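Local coordinates for protein CLPV1 (Pseudomonas aeruginosa, PDB 4UQW) that probably helps to disassemble contracted type VI secretion sheaths as a ClpV-type AAA+ ATPase, represented here by its N-terminal domain, at residues E5-R8 with V9-F12; K14-S17 with L18-K21; R100-V103 with Y104-M108. All coordinates share one frame; numbering follows the deposited sequence.

Contact 1 (E5-R8 with V9-F12); sequences EISR and VALF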
ATOM      1  N   GLU A   5      -0.259 -23.468   3.062  1.00 28.29           N
ATOM      2  CA  GLU A   5       0.298 -22.125   2.824  1.00 25.87           C
ATOM      3  C   GLU A   5      -0.425 -21.151   3.721  1.00 21.54           C
ATOM      4  O   GLU A   5      -1.536 -21.437   4.163  1.00 22.56           O
ATOM      5  CB  GLU A   5       0.116 -21.671   1.385  1.00 28.77           C
ATOM      6  CG  GLU A   5       0.771 -22.582   0.367  1.00 30.24           C
ATOM      7  CD  GLU A   5       2.283 -22.559   0.424  1.00 40.18           C
ATOM      8  OE1 GLU A   5       2.852 -21.604   0.993  1.00 32.78           O
ATOM      9  OE2 GLU A   5       2.900 -23.504  -0.121  1.00 51.80           O
ATOM     10  N   ILE A   6       0.140 -19.975   3.966  1.00 19.08           N
ATOM     11  CA  ILE A   6      -0.544 -18.945   4.733  1.00 17.28           C
ATOM     12  C   ILE A   6      -1.804 -18.500   4.030  1.00 17.22           C
ATOM     13  O   ILE A   6      -1.786 -18.297   2.804  1.00 19.56           O
ATOM     14  CB  ILE A   6       0.390 -17.740   4.932  1.00 19.44           C
ATOM     15  CG1 ILE A   6       1.475 -18.174   5.926  1.00 23.18           C
ATOM     16  CG2 ILE A   6      -0.324 -16.537   5.527  1.00 19.61           C
ATOM     17  CD1 ILE A   6       2.709 -17.225   6.004  1.00 25.45           C
ATOM     18  N   SER A   7      -2.918 -18.422   4.736  1.00 17.53           N
ATOM     19  CA  SER A   7      -4.197 -18.068   4.107  0.67 17.64           C
ATOM     20  C   SER A   7      -4.376 -16.565   3.969  1.00 16.63           C
ATOM     21  O   SER A   7      -3.878 -15.798   4.805  1.00 16.26           O
ATOM     22  CB  SER A   7      -5.355 -18.589   4.953  0.67 19.06           C
ATOM     23  OG  SER A   7      -5.409 -17.860   6.177  0.67 17.55           O
ATOM     24  N   ARG A   8      -5.057 -16.139   2.898  1.00 14.72           N
ATOM     25  CA  ARG A   8      -5.328 -14.709   2.780  1.00 15.29           C
ATOM     26  C   ARG A   8      -6.155 -14.196   3.966  1.00 16.16           C
ATOM     27  O   ARG A   8      -5.978 -13.058   4.427  1.00 15.09           O
ATOM     28  CB  ARG A   8      -6.069 -14.385   1.478  1.00 14.44           C
ATOM     29  CG  ARG A   8      -5.126 -14.481   0.257  1.00 15.62           C
ATOM     30  CD  ARG A   8      -5.975 -14.191  -0.959  1.00 18.10           C
ATOM     31  NE  ARG A   8      -5.102 -14.081  -2.131  1.00 17.95           N
ATOM     32  CZ  ARG A   8      -5.544 -14.053  -3.374  1.00 18.97           C
ATOM     33  NH1 ARG A   8      -6.854 -14.079  -3.611  1.00 20.69           N
ATOM     34  NH2 ARG A   8      -4.678 -13.916  -4.391  1.00 19.97           N
ATOM     35  N   VAL A   9      -7.094 -15.005   4.461  1.00 13.47           N
ATOM     36  CA  VAL A   9      -7.923 -14.496   5.553  1.00 15.66           C
ATOM     37  C   VAL A   9      -7.077 -14.146   6.781  1.00 15.75           C
ATOM     38  O   VAL A   9      -7.335 -13.148   7.487  1.00 15.20           O
ATOM     39  CB  VAL A   9      -9.084 -15.514   5.907  1.00 15.06           C
ATOM     40  CG1 VAL A   9      -8.546 -16.897   6.288  1.00 18.71           C
ATOM     41  CG2 VAL A   9      -9.955 -14.956   7.013  1.00 15.13           C
ATOM     42  N   ALA A  10      -6.059 -14.959   7.051  1.00 13.88           N
ATOM     43  CA  ALA A  10      -5.162 -14.639   8.170  1.00 13.95           C
ATOM     44  C   ALA A  10      -4.245 -13.455   7.868  1.00 13.68           C
ATOM     45  O   ALA A  10      -4.057 -12.575   8.741  1.00 15.18           O
ATOM     46  CB  ALA A  10      -4.278 -15.881   8.516  1.00 13.67           C
ATOM     47  N   LEU A  11      -3.679 -13.439   6.672  1.00 13.09           N
ATOM     48  CA  LEU A  11      -2.724 -12.401   6.284  1.00 15.40           C
ATOM     49  C   LEU A  11      -3.409 -11.022   6.239  1.00 14.53           C
ATOM     50  O   LEU A  11      -3.013 -10.060   6.918  1.00 14.70           O
ATOM     51  CB  LEU A  11      -2.122 -12.773   4.915  1.00 15.30           C
ATOM     52  CG  LEU A  11      -1.199 -11.752   4.282  1.00 13.82           C
ATOM     53  CD1 LEU A  11       0.055 -11.541   5.121  1.00 16.23           C
ATOM     54  CD2 LEU A  11      -0.892 -12.242   2.822  1.00 18.49           C
ATOM     55  N   PHE A  12      -4.473 -10.925   5.410  1.00 14.37           N
ATOM     56  CA  PHE A  12      -5.174  -9.646   5.291  1.00 13.11           C
ATOM     57  C   PHE A  12      -5.928  -9.283   6.550  1.00 13.74           C
ATOM     58  O   PHE A  12      -6.168  -8.110   6.797  1.00 14.92           O
ATOM     59  CB  PHE A  12      -6.153  -9.705   4.083  1.00 13.64           C
ATOM     60  CG  PHE A  12      -5.418  -9.625   2.765  1.00 15.57           C
ATOM     61  CD1 PHE A  12      -4.767 -10.738   2.230  1.00 17.33           C
ATOM     62  CD2 PHE A  12      -5.289  -8.380   2.083  1.00 15.67           C
ATOM     63  CE1 PHE A  12      -4.021 -10.660   1.008  1.00 17.25           C
ATOM     64  CE2 PHE A  12      -4.526  -8.275   0.887  1.00 16.88           C
ATOM     65  CZ  PHE A  12      -3.882  -9.413   0.355  1.00 16.55           C
TER
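Arg8 runs alongside the Phe12 ring, one turn further along the helix: Arg8 CB lies 3.9 Å from Phe12 CD1, and CG follows the same rim toward CE1. The two side chains point the same way, with the guanidinium and ring planes steeply inclined at 79°. An extended chain from CG to NE carries the charged end beyond the ring, where NE forms a salt bridge with Glu95 and NH2 another with Asp89. On the backbone side, Arg8 O accepts from Phe12 N at 2.8 Å and also lies in plane at the ring edge, 3.4 Å from Phe12 CD1.

Ser7 is the N-cap of helix 8-12. In the conformer described, one of two, chi1 of 69° turns the hydroxyl in between its own N and carbonyl carbon, and OG takes the N-H of Ala10 at 3.1 Å, giving that first-turn amide an acceptor. Val9 CG1 packs against OG of this same conformer at 3.3 Å. Ser7 O meanwhile accepts from Leu11 N at 3.0 Å, a fairly straight bond lying in the carbonyl plane. Just ahead of the cap, Ile6 CG2 makes a looser apolar touch with Leu11 CB at 4.2 Å. Arg8 and Phe12 line a pocket with Tyr20 and Leu90 that holds a benzamidine, probably from the crystallisation liquor, while Phe12 also packs on Val94 and Val98 of helix 92-108.

Contact 2 (K14-S17 with L18-K21); sequences KLNS and LAYK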
ATOM      1  N   LYS A  14      -4.722  -9.123   9.317  1.00 13.23           N
ATOM      2  CA  LYS A  14      -3.914  -8.253  10.159  1.00 13.93           C
ATOM      3  C   LYS A  14      -4.039  -6.759   9.818  1.00 14.08           C
ATOM      4  O   LYS A  14      -3.600  -5.910  10.592  1.00 15.52           O
ATOM      5  CB  LYS A  14      -2.430  -8.619  10.040  1.00 14.15           C
ATOM      6  CG  LYS A  14      -2.121 -10.033  10.545  1.00 13.51           C
ATOM      7  CD  LYS A  14      -2.532 -10.151  12.041  1.00 16.80           C
ATOM      8  CE  LYS A  14      -1.966 -11.493  12.581  1.00 14.60           C
ATOM      9  NZ  LYS A  14      -2.370 -11.767  14.031  1.00 17.76           N
ATOM     10  N   LEU A  15      -4.640  -6.422   8.675  1.00 13.91           N
ATOM     11  CA  LEU A  15      -4.789  -5.026   8.278  1.00 14.45           C
ATOM     12  C   LEU A  15      -5.720  -4.270   9.218  1.00 15.29           C
ATOM     13  O   LEU A  15      -6.723  -4.849   9.703  1.00 17.50           O
ATOM     14  CB  LEU A  15      -5.344  -4.922   6.855  1.00 13.74           C
ATOM     15  CG  LEU A  15      -4.409  -5.442   5.756  1.00 12.62           C
ATOM     16  CD1 LEU A  15      -5.120  -5.395   4.453  1.00 14.72           C
ATOM     17  CD2 LEU A  15      -3.118  -4.615   5.612  1.00 15.08           C
ATOM     18  N   ASN A  16      -5.418  -3.011   9.487  1.00 15.31           N
ATOM     19  CA  ASN A  16      -6.405  -2.160  10.182  1.00 14.35           C
ATOM     20  C   ASN A  16      -7.583  -1.829   9.282  1.00 16.66           C
ATOM     21  O   ASN A  16      -7.621  -2.268   8.097  1.00 15.72           O
ATOM     22  CB  ASN A  16      -5.746  -0.899  10.768  1.00 15.05           C
ATOM     23  CG  ASN A  16      -5.342   0.132   9.715  1.00 15.39           C
ATOM     24  OD1 ASN A  16      -5.643   0.013   8.511  1.00 15.69           O
ATOM     25  ND2 ASN A  16      -4.624   1.173  10.162  1.00 16.75           N
ATOM     26  N   SER A  17      -8.582  -1.105   9.819  1.00 17.24           N
ATOM     27  CA  SER A  17      -9.803  -0.957   9.063  0.56 15.83           C
ATOM     28  C   SER A  17      -9.589  -0.049   7.853  1.00 19.26           C
ATOM     29  O   SER A  17     -10.142  -0.318   6.793  1.00 17.36           O
ATOM     30  CB  SER A  17     -10.912  -0.425   9.970  0.56 21.45           C
ATOM     31  OG  SER A  17     -10.602   0.882  10.387  0.56 24.84           O
ATOM     32  N   LEU A  18      -8.769   0.972   8.001  1.00 17.37           N
ATOM     33  CA  LEU A  18      -8.561   1.876   6.857  1.00 17.11           C
ATOM     34  C   LEU A  18      -7.909   1.098   5.700  1.00 17.22           C
ATOM     35  O   LEU A  18      -8.330   1.168   4.496  1.00 16.31           O
ATOM     36  CB  LEU A  18      -7.712   3.097   7.321  1.00 18.45           C
ATOM     37  CG  LEU A  18      -7.463   4.149   6.223  1.00 17.50           C
ATOM     38  CD1 LEU A  18      -7.261   5.553   6.836  1.00 16.90           C
ATOM     39  CD2 LEU A  18      -6.260   3.813   5.346  1.00 17.80           C
ATOM     40  N   ALA A  19      -6.845   0.346   5.985  1.00 15.25           N
ATOM     41  CA  ALA A  19      -6.114  -0.386   4.951  1.00 13.86           C
ATOM     42  C   ALA A  19      -6.988  -1.463   4.338  1.00 14.93           C
ATOM     43  O   ALA A  19      -6.957  -1.659   3.114  1.00 16.14           O
ATOM     44  CB  ALA A  19      -4.819  -1.029   5.492  1.00 15.57           C
ATOM     45  N   TYR A  20      -7.777  -2.208   5.140  1.00 14.33           N
ATOM     46  CA  TYR A  20      -8.567  -3.296   4.598  1.00 15.50           C
ATOM     47  C   TYR A  20      -9.733  -2.734   3.783  1.00 16.46           C
ATOM     48  O   TYR A  20     -10.051  -3.238   2.689  1.00 16.28           O
ATOM     49  CB  TYR A  20      -9.141  -4.193   5.702  1.00 16.44           C
ATOM     50  CG  TYR A  20      -9.321  -5.680   5.385  1.00 16.17           C
ATOM     51  CD1 TYR A  20      -9.474  -6.156   4.080  1.00 20.86           C
ATOM     52  CD2 TYR A  20      -9.208  -6.629   6.393  1.00 17.99           C
ATOM     53  CE1 TYR A  20      -9.614  -7.523   3.805  1.00 19.11           C
ATOM     54  CE2 TYR A  20      -9.376  -7.985   6.145  1.00 17.35           C
ATOM     55  CZ  TYR A  20      -9.567  -8.438   4.854  1.00 18.45           C
ATOM     56  OH  TYR A  20      -9.684  -9.771   4.537  1.00 19.22           O
ATOM     57  N   LYS A  21     -10.363  -1.678   4.270  1.00 15.96           N
ATOM     58  CA  LYS A  21     -11.467  -1.085   3.476  1.00 16.18           C
ATOM     59  C   LYS A  21     -10.927  -0.566   2.159  1.00 17.52           C
ATOM     60  O   LYS A  21     -11.618  -0.604   1.132  1.00 18.24           O
ATOM     61  CB  LYS A  21     -12.165   0.032   4.277  1.00 16.98           C
ATOM     62  CG  LYS A  21     -13.062  -0.574   5.408  1.00 23.69           C
ATOM     63  CD  LYS A  21     -13.675   0.553   6.263  1.00 42.06           C
ATOM     64  CE  LYS A  21     -14.439   0.003   7.466  1.00 55.44           C
ATOM     65  NZ  LYS A  21     -14.583   1.072   8.509  1.00 66.12           N
TER
HETATM   66  O   HOH W   1     -11.879   2.855   8.135  1.00 38.33           O
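Asn16 OD1 accepts the backbone N-H of Ala19 at 2.8 Å, in a bond that is nearly straight at the hydrogen (167°) and comes in almost along the C=O axis of the side-chain amide. This is the N-cap of helix 17-33. The torsion that makes it possible is chi1 of 72°, which swings the amide between the residue's own N and carbonyl carbon and curls OD1 back over the first turn. OD1 also touches the methyl of Ala19, 3.3 Å from CB, so the capping oxygen has an apolar neighbour beside its donor. The other end of the same amide is occupied too: ND2 is hydrogen-bonded to Glu161, which helps fix the rotation of the group.

Behind the cap the ordinary helical pattern takes over, with Asn16 O accepting from Tyr20 N and Ser17 O from Lys21 N. Ser17 O also has the first part of the Lys21 side chain laid against it, 3.2 Å from CG. From there the lysine chain stays extended, and its NZ donates to a water 3.3 Å away that, in the Ser17 conformer described, one of two, is also hydrogen-bonded to Ser17 OG, a long bridge across the exposed side of the turn.

Leu15, just ahead of the cap, folds against the first turn. Its CD2 meets Ala19 CB at 4.0 Å, while its CB packs on Tyr20 CB and approaches the tyrosine ring obliquely. Leu15 reaches Val98 on helix 92-108, Leu18 and Ala19 rest on Thr116 of helix 116-124, and backbone bonds from Lys14 and Asn16 to Val114 tie the incoming loop to the segment ahead of that helix.

Contact 3 (R100-V103 with Y104-M108); sequences RGWV and YGSLM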
ATOM      1  N   ARG A 100       5.130  -8.127   4.621  1.00 13.98           N
ATOM      2  CA  ARG A 100       6.207  -7.284   5.128  1.00 13.73           C
ATOM      3  C   ARG A 100       5.695  -6.224   6.079  1.00 13.38           C
ATOM      4  O   ARG A 100       6.387  -5.900   7.066  1.00 15.04           O
ATOM      5  CB  ARG A 100       6.949  -6.608   3.968  1.00 15.11           C
ATOM      6  CG  ARG A 100       7.432  -7.605   2.907  1.00 14.70           C
ATOM      7  CD  ARG A 100       8.256  -8.787   3.481  1.00 19.33           C
ATOM      8  NE  ARG A 100       9.398  -8.393   4.255  1.00 23.48           N
ATOM      9  CZ  ARG A 100       9.903  -9.235   5.183  1.00 25.97           C
ATOM     10  NH1 ARG A 100       9.361 -10.450   5.315  1.00 29.95           N
ATOM     11  NH2 ARG A 100      10.928  -8.888   5.914  1.00 28.59           N
ATOM     12  N   GLY A 101       4.486  -5.676   5.853  1.00 13.05           N
ATOM     13  CA  GLY A 101       3.931  -4.731   6.822  1.00 13.61           C
ATOM     14  C   GLY A 101       3.663  -5.390   8.161  1.00 13.85           C
ATOM     15  O   GLY A 101       3.831  -4.725   9.191  1.00 14.18           O
ATOM     16  N   TRP A 102       3.198  -6.641   8.129  1.00 14.27           N
ATOM     17  CA  TRP A 102       3.026  -7.398   9.387  1.00 13.79           C
ATOM     18  C   TRP A 102       4.368  -7.619  10.079  1.00 13.26           C
ATOM     19  O   TRP A 102       4.442  -7.468  11.328  1.00 14.51           O
ATOM     20  CB  TRP A 102       2.350  -8.739   9.102  1.00 13.83           C
ATOM     21  CG  TRP A 102       2.309  -9.672  10.313  1.00 13.24           C
ATOM     22  CD1 TRP A 102       2.889 -10.909  10.385  1.00 14.70           C
ATOM     23  CD2 TRP A 102       1.690  -9.442  11.602  1.00 14.01           C
ATOM     24  NE1 TRP A 102       2.662 -11.492  11.631  1.00 15.11           N
ATOM     25  CE2 TRP A 102       1.941 -10.597  12.381  1.00 13.69           C
ATOM     26  CE3 TRP A 102       0.964  -8.379  12.153  1.00 14.17           C
ATOM     27  CZ2 TRP A 102       1.480 -10.751  13.689  1.00 16.02           C
ATOM     28  CZ3 TRP A 102       0.511  -8.518  13.487  1.00 16.04           C
ATOM     29  CH2 TRP A 102       0.758  -9.694  14.204  1.00 16.73           C
ATOM     30  N   VAL A 103       5.407  -8.033   9.351  1.00 13.71           N
ATOM     31  CA  VAL A 103       6.710  -8.196   9.998  1.00 14.14           C
ATOM     32  C   VAL A 103       7.196  -6.955  10.698  1.00 14.76           C
ATOM     33  O   VAL A 103       7.603  -7.010  11.878  1.00 15.61           O
ATOM     34  CB  VAL A 103       7.751  -8.645   8.946  1.00 16.03           C
ATOM     35  CG1 VAL A 103       9.203  -8.491   9.478  1.00 18.51           C
ATOM     36  CG2 VAL A 103       7.452 -10.104   8.521  1.00 18.25           C
ATOM     37  N   TYR A 104       7.137  -5.791  10.019  1.00 15.97           N
ATOM     38  CA  TYR A 104       7.626  -4.591  10.683  1.00 17.12           C
ATOM     39  C   TYR A 104       6.659  -4.094  11.737  1.00 17.63           C
ATOM     40  O   TYR A 104       7.089  -3.714  12.821  1.00 16.51           O
ATOM     41  CB  TYR A 104       7.956  -3.496   9.622  1.00 15.39           C
ATOM     42  CG  TYR A 104       9.274  -3.834   8.988  1.00 17.82           C
ATOM     43  CD1 TYR A 104      10.471  -3.422   9.603  1.00 20.33           C
ATOM     44  CD2 TYR A 104       9.348  -4.649   7.859  1.00 19.06           C
ATOM     45  CE1 TYR A 104      11.695  -3.785   9.063  1.00 24.23           C
ATOM     46  CE2 TYR A 104      10.573  -5.047   7.321  1.00 24.29           C
ATOM     47  CZ  TYR A 104      11.737  -4.617   7.946  1.00 28.38           C
ATOM     48  OH  TYR A 104      12.974  -4.976   7.450  1.00 28.74           O
ATOM     49  N   GLY A 105       5.365  -4.146  11.483  1.00 15.06           N
ATOM     50  CA  GLY A 105       4.396  -3.710  12.490  1.00 16.11           C
ATOM     51  C   GLY A 105       4.506  -4.499  13.773  1.00 17.42           C
ATOM     52  O   GLY A 105       4.541  -3.925  14.877  1.00 18.01           O
ATOM     53  N   SER A 106       4.592  -5.828  13.645  1.00 15.62           N
ATOM     54  CA  SER A 106       4.562  -6.660  14.857  1.00 14.68           C
ATOM     55  C   SER A 106       5.904  -6.673  15.535  1.00 19.18           C
ATOM     56  O   SER A 106       5.951  -6.633  16.756  1.00 20.19           O
ATOM     57  CB  SER A 106       4.129  -8.099  14.515  1.00 16.18           C
ATOM     58  OG  SER A 106       5.076  -8.731  13.581  1.00 16.22           O
ATOM     59  N   LEU A 107       7.004  -6.640  14.795  1.00 17.83           N
ATOM     60  CA  LEU A 107       8.303  -6.817  15.452  1.00 18.85           C
ATOM     61  C   LEU A 107       8.952  -5.491  15.746  1.00 22.95           C
ATOM     62  O   LEU A 107       9.527  -5.310  16.837  1.00 25.29           O
ATOM     63  CB  LEU A 107       9.249  -7.676  14.592  1.00 16.66           C
ATOM     64  CG  LEU A 107       8.761  -9.106  14.273  1.00 18.84           C
ATOM     65  CD1 LEU A 107       9.783  -9.896  13.512  1.00 21.58           C
ATOM     66  CD2 LEU A 107       8.455  -9.860  15.569  1.00 21.76           C
ATOM     67  N   MET A 108       8.953  -4.578  14.792  1.00 19.64           N
ATOM     68  CA  MET A 108       9.583  -3.280  15.024  1.00 20.08           C
ATOM     69  C   MET A 108       8.745  -2.397  15.924  1.00 20.86           C
ATOM     70  O   MET A 108       9.280  -1.696  16.807  1.00 25.39           O
ATOM     71  CB  MET A 108       9.882  -2.552  13.697  1.00 20.36           C
ATOM     72  CG  MET A 108      10.532  -1.170  13.865  1.00 20.71           C
ATOM     73  SD  MET A 108      11.048  -0.501  12.269  1.00 24.45           S
ATOM     74  CE  MET A 108      12.590  -1.385  12.014  1.00 23.86           C
TER
HETATM   75  O   HOH W   2      12.615  -6.661   5.246  1.00 43.16           O
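Val103 and Tyr104, neighbours on helix 92-108, bury the most surface here, and Ser106 follows. The valine and tyrosine side chains cross obliquely, Val103 CG1 lying 4.2 Å from Tyr104 CD2. Val103 CG1 also makes a slightly longer touch on Leu107 CD1, one turn on, while its CB sits over one face of the Arg100 guanidinium, toward the rim.

Bends at chi2 and chi3 turn the Arg100 chain round toward the C-terminal end of the helix until NH2 is 4.1 Å from Tyr104 CE2, with the guanidinium and phenol planes almost perpendicular (84°). Their polar ends are joined through one water, to which Arg100 NH2 donates at 2.9 Å and which is hydrogen-bonded to Tyr104 OH at 2.8 Å. Arg100 O sits at the edge of the tyrosine ring, in its plane, and accepts from Tyr104 N.

Ser106 lies on the side of the helix away from the Tyr104 ring. Its CB stands over the six-membered ring of Trp102, 3.6 Å from the centroid and only 6° off the ring normal, a CH-pi contact. With chi1 at 61°, OG turns back to donate to Trp102 O at 2.7 Å. That carbonyl also accepts from Ser106 N, the two donors arriving from opposite faces of its plane. Ser106 itself lies within a wider pi-type turn at 104-108.

The contact lies in the C-terminal part of helix 92-108. Trp102 packs on Val114, Arg100 on Thr126 and Tyr104 on Lys125, while Gly105 shares a backbone bond with Glu111 in the loop leading to helix 116-124.

In the fold
Contacts 1 and 2 both begin helices with a side-chain N-cap, a serine hydroxyl in contact 1 and an asparagine amide oxygen in contact 2, whereas contact 3 lies late in a helix and relies on one aromatic face, a bridging water and a carbonyl with two donors. Contact 1 is at the surface; contacts 2 and 3 are partly buried. The first two meet where Phe12 O packs on Tyr20 CE2, and both contribute to the benzamidine pocket. Contact 2 in turn touches contact 3, Lys14 CE lying 3.6 Å from Trp102 CH2. Contacts 1 and 3 do not touch, yet helix 92-108, which carries contact 3, also packs against Phe12 and Leu15.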